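Local coordinates for pilin, type IV (Thermus thermophilus, PDB 4BHR), which probably acts as a pilin subunit in type IV pilus biogenesis, represented here by its soluble domain without the N-terminal part that includes the transmembrane helix, at residues 9-14 / 82-87; 16-21 / 27-32; 20-25 / 59-64. All coordinates share one frame; numbering follows the deposited sequence.

Contact 1 (9-14 / 82-87); sequences AYVRNV and GQFSFQ
Arg-12 lays the aliphatic part of its side chain across the far end of the Phe-84 ring, and the distances locate the touch precisely. The first carbon comes closest, with Arg-12 CB 3.5 Å from Phe-84 CZ. CG is anti to the backbone N (chi1 -173°), and the side chain crosses that of Phe-84 at about a right angle, with Arg-12 CG 4.0 Å from Phe-84 CZ. A bend at chi2 (62°) keeps the next carbon near the same atom, Arg-12 CD being 4.0 Å from Phe-84 CZ. Beyond CD the chain leads off: the guanidinium plane stands 63° from the ring plane and the charged group lies past the ring, so no stacking with it is supported. The second helix residue to meet the ring is Val-11, whose CG1 is 4.0 Å from Phe-84 CE1. The approaches are all carbon to carbon, no hydrogen bond joins 9-14 to 82-87, and Phe-84 supplies half of the 142 Å² buried between them. Around this pair, Phe-84 also meets Phe-77 of the adjacent strand 74-78 edge-to-face, and both Val-11 and Arg-12 touch Phe-77. Helix 6-20 thus packs on the antiparallel sheet, with Val-11 reaching Val-63 and Ala-65 of strand 61-67 and Arg-12 meeting strand 83-87, one of the two edge strands of the sheet within this chain.

Contact 2 (16-21 / 27-32); sequences TAVEAE and GALPQL
With chi1 at -63°, Glu-21 sets its CG beside its own backbone N, which leaves CB as the atom that faces Pro-30, while chi1 of 171° at Val-18 sends CG1 toward Leu-29. The chain of Glu-21 then bends at chi2 (-61°) and takes its carboxylate away from the proline, so the acid contributes carbon and not charge. Its CB rests against the pyrrolidine ring, Glu-21 CB being 3.7 Å from Pro-30 CG and 4.1 Å from Pro-30 CD. The backbone joins in: Glu-21 O is 3.9 Å from Pro-30 CD, and Val-18 O lies 4.1 Å from the same proline carbon. The more buried flank is made by Val-18, whose CG1 is 4.3 Å from Leu-29 CD2, a looser apolar approach than that of Glu-21. No hydrogen bond crosses between 16-21 and 27-32. Within the helix end, the N-H of Glu-21 bonds to Val-18 O at 2.9 Å and only weakly to Ala-17 O, evidence of a tightened last turn just where the proline abuts. Val-18 and Leu-29 both continue onto Phe-61 of strand 61-67. The arrangement is consistent with the type IV pilin fold, whose alpha-beta loop joins the N-terminal helix to the antiparallel sheet; here 27-32 of that loop returns against the helix's last residues.

Contact 3 (20-25 / 59-64); sequences AERDPT and VNFTVT
Arg-22 grips the backbone carbonyl of Val-59 end-on with both terminal nitrogens, and this fork is the tight part of the contact. Arg-22 NH1 lies 2.8 Å from Val-59 O, and Arg-22 NH2 is also 2.8 Å from Val-59 O. The two N-H to oxygen angles, 144° and 143°, are nearly equal and moderately bent, as expected when one acceptor sits in the guanidinium plane between two donors. Seen from the carbonyl the donors differ: NH1 comes in the carbonyl plane, on a lone pair, whereas NH2 is tilted out of that plane. The side chain is extended through CD and then turned at chi3 (-70°), which directs the guanidinium to the carbonyl. Its other polar edges are also engaged, NE in a salt bridge with Glu-19 and NH1 in a second hydrogen bond to Gly-27 O, so its rotation is probably well fixed. A methionine in its place is likely to leave Val-59 O without its two donors and Glu-19 without its charge mate.

Away from this fork the contact thins out. Arg-22 NH2 approaches the edge of the Phe-61 ring at 4.3 Å from CE2, and Val-59 CG1 is 4.0 Å from Arg-22 NH1. Farther along, 23-25 turns from the strand and bonds within itself in an Asx turn, Asp-23 OD2 accepting from Thr-25 N at 3.0 Å; Thr-25 OG1 adds a second bond to the same oxygen at 2.6 Å. The Arg-22 fork joins the loop after helix 6-20 to the residues leading into strand 61-67, while Phe-61 packs on Ala-15 and Val-18 of the helix and on Val-52 of strand 47-54.

How the contacts relate
Contacts 2 and 3 form one cluster, their centres about 3 Å apart and Ala-20 and Glu-21 common to both. A probable hydrogen bond joins them, with Asp-23 N 2.8 Å from Ala-28 O, and Leu-29 CD1 lies 3.5 Å from Asn-60 O. Contact 1 stands apart, its centre about 16 Å from that of contact 2 and about 14 Å from that of contact 3. It meets contact 3 through Val-14 CG1, 3.7 Å from Val-63 CG1, whereas its link to contact 2 is the shared helix 6-20. Near that valine pair lies the disulfide Cys-36–Cys-50: Val-63 touches Cys-50, and Tyr-10 touches both cysteines.

Contact 1 (9-14 / 82-87)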
loop_
_atom_site.group_PDB
_atom_site.type_symbol
_atom_site.label_atom_id
_atom_site.label_comp_id
_atom_site.label_asym_id
_atom_site.label_seq_id
_atom_site.Cartn_x
_atom_site.Cartn_y
_atom_site.Cartn_z
ATOM N N ALA A 9 4.408 -5.495 7.955
ATOM C CA ALA A 9 5.145 -4.301 8.254
ATOM C C ALA A 9 5.460 -3.503 6.999
ATOM O O ALA A 9 5.235 -2.261 6.962
ATOM C CB ALA A 9 6.443 -4.655 8.993
ATOM N N TYR A 10 5.928 -4.212 5.963
ATOM C CA TYR A 10 6.224 -3.560 4.703
ATOM C C TYR A 10 4.975 -2.870 4.127
ATOM O O TYR A 10 5.063 -1.744 3.678
ATOM C CB TYR A 10 6.753 -4.562 3.691
ATOM C CG TYR A 10 7.097 -3.939 2.340
ATOM C CD1 TYR A 10 8.197 -3.103 2.195
ATOM C CD2 TYR A 10 6.310 -4.184 1.222
ATOM C CE1 TYR A 10 8.522 -2.558 0.971
ATOM C CE2 TYR A 10 6.625 -3.622 -0.015
ATOM C CZ TYR A 10 7.744 -2.830 -0.141
ATOM O OH TYR A 10 8.064 -2.281 -1.358
ATOM N N VAL A 11 3.838 -3.561 4.140
ATOM C CA VAL A 11 2.588 -2.989 3.630
ATOM C C VAL A 11 2.198 -1.709 4.365
ATOM O O VAL A 11 1.832 -0.687 3.732
ATOM C CB VAL A 11 1.455 -4.039 3.609
ATOM C CG1 VAL A 11 0.096 -3.404 3.589
ATOM C CG2 VAL A 11 1.693 -5.031 2.458
ATOM N N ARG A 12 2.342 -1.716 5.699
ATOM C CA ARG A 12 1.947 -0.580 6.487
ATOM C C ARG A 12 2.923 0.565 6.246
ATOM O O ARG A 12 2.515 1.725 6.188
ATOM C CB ARG A 12 1.867 -0.946 7.971
ATOM C CG ARG A 12 1.281 0.175 8.849
ATOM C CD ARG A 12 -0.141 0.493 8.462
ATOM N NE ARG A 12 -0.751 1.636 9.169
ATOM C CZ ARG A 12 -0.593 2.894 8.793
ATOM N NH1 ARG A 12 0.214 3.200 7.771
ATOM N NH2 ARG A 12 -1.206 3.851 9.459
ATOM N N ASN A 13 4.218 0.236 6.120
ATOM C CA ASN A 13 5.212 1.233 5.859
ATOM C C ASN A 13 5.055 1.861 4.452
ATOM O O ASN A 13 5.238 3.072 4.269
ATOM C CB ASN A 13 6.624 0.667 6.097
ATOM C CG ASN A 13 6.865 0.254 7.568
ATOM O OD1 ASN A 13 6.238 0.758 8.528
ATOM N ND2 ASN A 13 7.777 -0.697 7.744
ATOM N N VAL A 14 4.640 1.054 3.471
ATOM C CA VAL A 14 4.315 1.575 2.141
ATOM C C VAL A 14 3.157 2.546 2.252
ATOM O O VAL A 14 3.156 3.627 1.647
ATOM C CB VAL A 14 4.000 0.450 1.140
ATOM C CG1 VAL A 14 3.363 1.015 -0.137
ATOM C CG2 VAL A 14 5.252 -0.317 0.778
ATOM N N GLY A 82 -8.135 2.185 7.596
ATOM C CA GLY A 82 -6.964 2.204 8.435
ATOM C C GLY A 82 -6.713 0.785 8.913
ATOM O O GLY A 82 -5.946 0.585 9.844
ATOM N N GLN A 83 -7.324 -0.180 8.220
ATOM C CA GLN A 83 -7.253 -1.602 8.605
ATOM C C GLN A 83 -6.526 -2.489 7.610
ATOM O O GLN A 83 -6.670 -2.334 6.412
ATOM C CB GLN A 83 -8.681 -2.150 8.732
ATOM C CG GLN A 83 -9.533 -1.481 9.815
ATOM C CD GLN A 83 -10.972 -1.972 9.786
ATOM O OE1 GLN A 83 -11.349 -2.793 8.950
ATOM N NE2 GLN A 83 -11.780 -1.464 10.683
ATOM N N PHE A 84 -5.825 -3.492 8.138
ATOM C CA PHE A 84 -5.312 -4.616 7.354
ATOM C C PHE A 84 -6.417 -5.630 7.080
ATOM O O PHE A 84 -7.335 -5.808 7.896
ATOM C CB PHE A 84 -4.263 -5.407 8.117
ATOM C CG PHE A 84 -2.941 -4.692 8.322
ATOM C CD1 PHE A 84 -2.022 -4.645 7.316
ATOM C CD2 PHE A 84 -2.648 -4.088 9.542
ATOM C CE1 PHE A 84 -0.807 -4.014 7.478
ATOM C CE2 PHE A 84 -1.433 -3.439 9.724
ATOM C CZ PHE A 84 -0.507 -3.435 8.682
ATOM N N SER A 85 -6.342 -6.237 5.906
ATOM C CA SER A 85 -7.163 -7.407 5.552
ATOM C C SER A 85 -6.265 -8.510 5.053
ATOM O O SER A 85 -5.235 -8.253 4.410
ATOM C CB SER A 85 -8.150 -7.021 4.458
ATOM O OG SER A 85 -9.172 -6.234 5.032
ATOM N N PHE A 86 -6.604 -9.762 5.379
ATOM C CA PHE A 86 -5.749 -10.861 4.979
ATOM C C PHE A 86 -6.617 -11.809 4.177
ATOM O O PHE A 86 -7.727 -12.108 4.605
ATOM C CB PHE A 86 -5.277 -11.665 6.216
ATOM C CG PHE A 86 -4.464 -10.849 7.193
ATOM C CD1 PHE A 86 -5.084 -10.110 8.192
ATOM C CD2 PHE A 86 -3.085 -10.858 7.119
ATOM C CE1 PHE A 86 -4.341 -9.351 9.095
ATOM C CE2 PHE A 86 -2.338 -10.123 8.042
ATOM C CZ PHE A 86 -2.983 -9.378 9.012
ATOM N N GLN A 87 -6.078 -12.298 3.073
ATOM C CA GLN A 87 -6.832 -13.186 2.179
ATOM C C GLN A 87 -6.181 -14.532 2.159
ATOM O O GLN A 87 -4.982 -14.650 1.985
ATOM C CB GLN A 87 -6.906 -12.618 0.775
ATOM C CG GLN A 87 -7.726 -11.332 0.727
ATOM C CD GLN A 87 -6.850 -10.136 1.058
ATOM O OE1 GLN A 87 -5.686 -10.084 0.635
ATOM N NE2 GLN A 87 -7.378 -9.174 1.825
#

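Contact 2 (16-21 / 27-32)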
loop_
_atom_site.group_PDB
_atom_site.type_symbol
_atom_site.label_atom_id
_atom_site.label_comp_id
_atom_site.label_asym_id
_atom_site.label_seq_id
_atom_site.Cartn_x
_atom_site.Cartn_y
_atom_site.Cartn_z
ATOM N N THR A 16 2.220 4.390 4.863
ATOM C CA THR A 16 2.812 5.618 5.421
ATOM C C THR A 16 3.524 6.480 4.389
ATOM O O THR A 16 3.311 7.724 4.331
ATOM C CB THR A 16 3.754 5.273 6.595
ATOM O OG1 THR A 16 2.968 4.672 7.616
ATOM C CG2 THR A 16 4.370 6.587 7.173
ATOM N N ALA A 17 4.331 5.827 3.539
ATOM C CA ALA A 17 5.070 6.511 2.499
ATOM C C ALA A 17 4.180 7.115 1.410
ATOM O O ALA A 17 4.470 8.185 0.880
ATOM C CB ALA A 17 6.129 5.573 1.899
ATOM N N VAL A 18 3.093 6.436 1.051
ATOM C CA VAL A 18 2.164 6.969 0.063
ATOM C C VAL A 18 1.458 8.185 0.663
ATOM O O VAL A 18 1.304 9.194 -0.018
ATOM C CB VAL A 18 1.077 5.896 -0.319
ATOM C CG1 VAL A 18 -0.028 6.537 -1.188
ATOM C CG2 VAL A 18 1.669 4.662 -0.979
ATOM N N GLU A 19 1.056 8.090 1.931
ATOM C CA GLU A 19 0.307 9.162 2.576
ATOM C C GLU A 19 1.192 10.416 2.635
ATOM O O GLU A 19 0.709 11.543 2.468
ATOM C CB GLU A 19 -0.189 8.717 3.952
ATOM C CG GLU A 19 -0.964 9.767 4.719
ATOM C CD GLU A 19 -2.211 10.231 3.987
ATOM O OE1 GLU A 19 -2.967 9.388 3.443
ATOM O OE2 GLU A 19 -2.425 11.446 3.968
ATOM N N ALA A 20 2.500 10.176 2.800
ATOM C CA ALA A 20 3.500 11.243 2.888
ATOM C C ALA A 20 3.683 11.960 1.540
ATOM O O ALA A 20 4.188 13.102 1.498
ATOM C CB ALA A 20 4.815 10.667 3.396
ATOM N N GLU A 21 3.239 11.346 0.441
ATOM C CA GLU A 21 3.281 11.945 -0.900
ATOM C C GLU A 21 2.010 12.740 -1.258
ATOM O O GLU A 21 1.922 13.308 -2.347
ATOM C CB GLU A 21 3.522 10.892 -1.974
ATOM C CG GLU A 21 4.870 10.213 -1.806
ATOM C CD GLU A 21 5.997 11.211 -1.922
ATOM O OE1 GLU A 21 5.997 12.037 -2.890
ATOM O OE2 GLU A 21 6.877 11.184 -1.035
ATOM N N GLY A 27 -4.346 18.128 -1.043
ATOM C CA GLY A 27 -4.648 16.803 -0.434
ATOM C C GLY A 27 -4.772 15.688 -1.453
ATOM O O GLY A 27 -5.229 14.593 -1.128
ATOM N N ALA A 28 -4.382 15.937 -2.695
ATOM C CA ALA A 28 -4.518 14.935 -3.757
ATOM C C ALA A 28 -3.436 13.880 -3.612
ATOM O O ALA A 28 -2.307 14.222 -3.242
ATOM C CB ALA A 28 -4.375 15.595 -5.112
ATOM N N LEU A 29 -3.773 12.608 -3.907
ATOM C CA LEU A 29 -2.789 11.501 -3.890
ATOM C C LEU A 29 -1.802 11.602 -5.054
ATOM O O LEU A 29 -2.107 12.242 -6.057
ATOM C CB LEU A 29 -3.525 10.165 -4.056
ATOM C CG LEU A 29 -4.233 9.653 -2.808
ATOM C CD1 LEU A 29 -5.001 8.431 -3.246
ATOM C CD2 LEU A 29 -3.274 9.290 -1.701
ATOM N N PRO A 30 -0.606 10.983 -4.923
ATOM C CA PRO A 30 0.272 10.904 -6.110
ATOM C C PRO A 30 -0.389 10.044 -7.174
ATOM O O PRO A 30 -1.443 9.423 -6.898
ATOM C CB PRO A 30 1.530 10.212 -5.586
ATOM C CG PRO A 30 1.110 9.488 -4.339
ATOM C CD PRO A 30 -0.061 10.270 -3.758
ATOM N N GLN A 31 0.202 10.020 -8.373
ATOM C CA GLN A 31 -0.335 9.263 -9.507
ATOM C C GLN A 31 -0.258 7.756 -9.176
ATOM O O GLN A 31 0.798 7.250 -8.830
ATOM C CB GLN A 31 0.561 9.491 -10.722
ATOM C CG GLN A 31 0.147 8.715 -11.965
ATOM C CD GLN A 31 -1.228 9.097 -12.471
ATOM O OE1 GLN A 31 -1.564 10.277 -12.507
ATOM N NE2 GLN A 31 -2.047 8.093 -12.845
ATOM N N LEU A 32 -1.401 7.100 -9.270
ATOM C CA LEU A 32 -1.551 5.689 -8.981
ATOM C C LEU A 32 -2.271 5.034 -10.146
ATOM O O LEU A 32 -2.980 5.737 -10.901
ATOM C CB LEU A 32 -2.392 5.524 -7.707
ATOM C CG LEU A 32 -1.696 5.971 -6.396
ATOM C CD1 LEU A 32 -2.663 5.835 -5.229
ATOM C CD2 LEU A 32 -0.467 5.100 -6.146
#

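Contact 3 (20-25 / 59-64)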
loop_
_atom_site.group_PDB
_atom_site.type_symbol
_atom_site.label_atom_id
_atom_site.label_comp_id
_atom_site.label_asym_id
_atom_site.label_seq_id
_atom_site.Cartn_x
_atom_site.Cartn_y
_atom_site.Cartn_z
ATOM N N ALA A 20 2.500 10.176 2.800
ATOM C CA ALA A 20 3.500 11.243 2.888
ATOM C C ALA A 20 3.683 11.960 1.540
ATOM O O ALA A 20 4.188 13.102 1.498
ATOM C CB ALA A 20 4.815 10.667 3.396
ATOM N N GLU A 21 3.239 11.346 0.441
ATOM C CA GLU A 21 3.281 11.945 -0.900
ATOM C C GLU A 21 2.010 12.740 -1.258
ATOM O O GLU A 21 1.922 13.308 -2.347
ATOM C CB GLU A 21 3.522 10.892 -1.974
ATOM C CG GLU A 21 4.870 10.213 -1.806
ATOM C CD GLU A 21 5.997 11.211 -1.922
ATOM O OE1 GLU A 21 5.997 12.037 -2.890
ATOM O OE2 GLU A 21 6.877 11.184 -1.035
ATOM N N ARG A 22 1.022 12.757 -0.357
ATOM C CA ARG A 22 -0.200 13.524 -0.620
ATOM C C ARG A 22 0.166 15.004 -0.792
ATOM O O ARG A 22 0.953 15.501 -0.010
ATOM C CB ARG A 22 -1.178 13.346 0.531
ATOM C CG ARG A 22 -2.591 13.788 0.194
ATOM C CD ARG A 22 -3.537 13.584 1.385
ATOM N NE ARG A 22 -3.829 12.171 1.710
ATOM C CZ ARG A 22 -4.731 11.411 1.065
ATOM N NH1 ARG A 22 -5.435 11.911 0.032
ATOM N NH2 ARG A 22 -4.926 10.143 1.453
ATOM N N ASP A 23 -0.414 15.664 -1.794
ATOM C CA ASP A 23 -0.126 17.085 -2.075
ATOM C C ASP A 23 -0.485 17.902 -0.848
ATOM O O ASP A 23 -1.572 17.727 -0.292
ATOM C CB ASP A 23 -0.909 17.540 -3.300
ATOM C CG ASP A 23 -0.503 18.919 -3.757
ATOM O OD1 ASP A 23 0.458 19.014 -4.551
ATOM O OD2 ASP A 23 -1.121 19.893 -3.285
ATOM N N PRO A 24 0.441 18.756 -0.368
ATOM C CA PRO A 24 0.164 19.486 0.874
ATOM C C PRO A 24 -0.871 20.591 0.657
ATOM O O PRO A 24 -1.529 21.005 1.611
ATOM C CB PRO A 24 1.532 20.078 1.265
ATOM C CG PRO A 24 2.344 20.077 -0.002
ATOM C CD PRO A 24 1.796 19.009 -0.899
ATOM N N THR A 25 -1.032 21.061 -0.577
ATOM C CA THR A 25 -2.003 22.132 -0.832
ATOM C C THR A 25 -3.410 21.608 -1.136
ATOM O O THR A 25 -4.373 22.081 -0.543
ATOM C CB THR A 25 -1.566 23.095 -1.955
ATOM O OG1 THR A 25 -1.696 22.447 -3.224
ATOM C CG2 THR A 25 -0.137 23.525 -1.767
ATOM N N VAL A 59 -9.747 9.788 -2.663
ATOM C CA VAL A 59 -8.984 10.303 -1.520
ATOM C C VAL A 59 -8.042 9.246 -0.920
ATOM O O VAL A 59 -6.921 9.563 -0.485
ATOM C CB VAL A 59 -9.952 10.825 -0.422
ATOM C CG1 VAL A 59 -9.223 11.157 0.870
ATOM C CG2 VAL A 59 -10.666 12.085 -0.958
ATOM N N ASN A 60 -8.557 8.030 -0.818
ATOM C CA ASN A 60 -7.858 6.925 -0.152
ATOM C C ASN A 60 -7.227 5.974 -1.127
ATOM O O ASN A 60 -7.456 6.072 -2.361
ATOM C CB ASN A 60 -8.877 6.218 0.771
ATOM C CG ASN A 60 -9.150 7.010 2.010
ATOM O OD1 ASN A 60 -8.250 7.191 2.842
ATOM N ND2 ASN A 60 -10.403 7.527 2.171
ATOM N N PHE A 61 -6.434 5.041 -0.588
ATOM C CA PHE A 61 -5.705 4.097 -1.448
ATOM C C PHE A 61 -5.655 2.740 -0.758
ATOM O O PHE A 61 -5.900 2.611 0.447
ATOM C CB PHE A 61 -4.263 4.608 -1.732
ATOM C CG PHE A 61 -3.482 4.898 -0.464
ATOM C CD1 PHE A 61 -2.732 3.868 0.125
ATOM C CD2 PHE A 61 -3.499 6.153 0.145
ATOM C CE1 PHE A 61 -2.033 4.086 1.328
ATOM C CE2 PHE A 61 -2.819 6.377 1.335
ATOM C CZ PHE A 61 -2.076 5.349 1.929
ATOM N N THR A 62 -5.289 1.744 -1.510
ATOM C CA THR A 62 -5.131 0.367 -0.969
ATOM C C THR A 62 -3.760 -0.155 -1.389
ATOM O O THR A 62 -3.367 -0.079 -2.558
ATOM C CB THR A 62 -6.216 -0.592 -1.505
ATOM O OG1 THR A 62 -7.518 -0.115 -1.101
ATOM C CG2 THR A 62 -6.042 -2.044 -0.914
ATOM N N VAL A 63 -3.034 -0.724 -0.425
ATOM C CA VAL A 63 -1.743 -1.342 -0.694
ATOM C C VAL A 63 -1.955 -2.830 -0.595
ATOM O O VAL A 63 -2.507 -3.307 0.423
ATOM C CB VAL A 63 -0.706 -0.931 0.413
ATOM C CG1 VAL A 63 0.671 -1.524 0.066
ATOM C CG2 VAL A 63 -0.617 0.579 0.495
ATOM N N THR A 64 -1.533 -3.561 -1.624
ATOM C CA THR A 64 -1.741 -5.009 -1.629
ATOM C C THR A 64 -0.478 -5.784 -1.953
ATOM O O THR A 64 0.170 -5.514 -2.945
ATOM C CB THR A 64 -2.799 -5.393 -2.671
ATOM O OG1 THR A 64 -4.019 -4.689 -2.389
ATOM C CG2 THR A 64 -3.044 -6.930 -2.560
#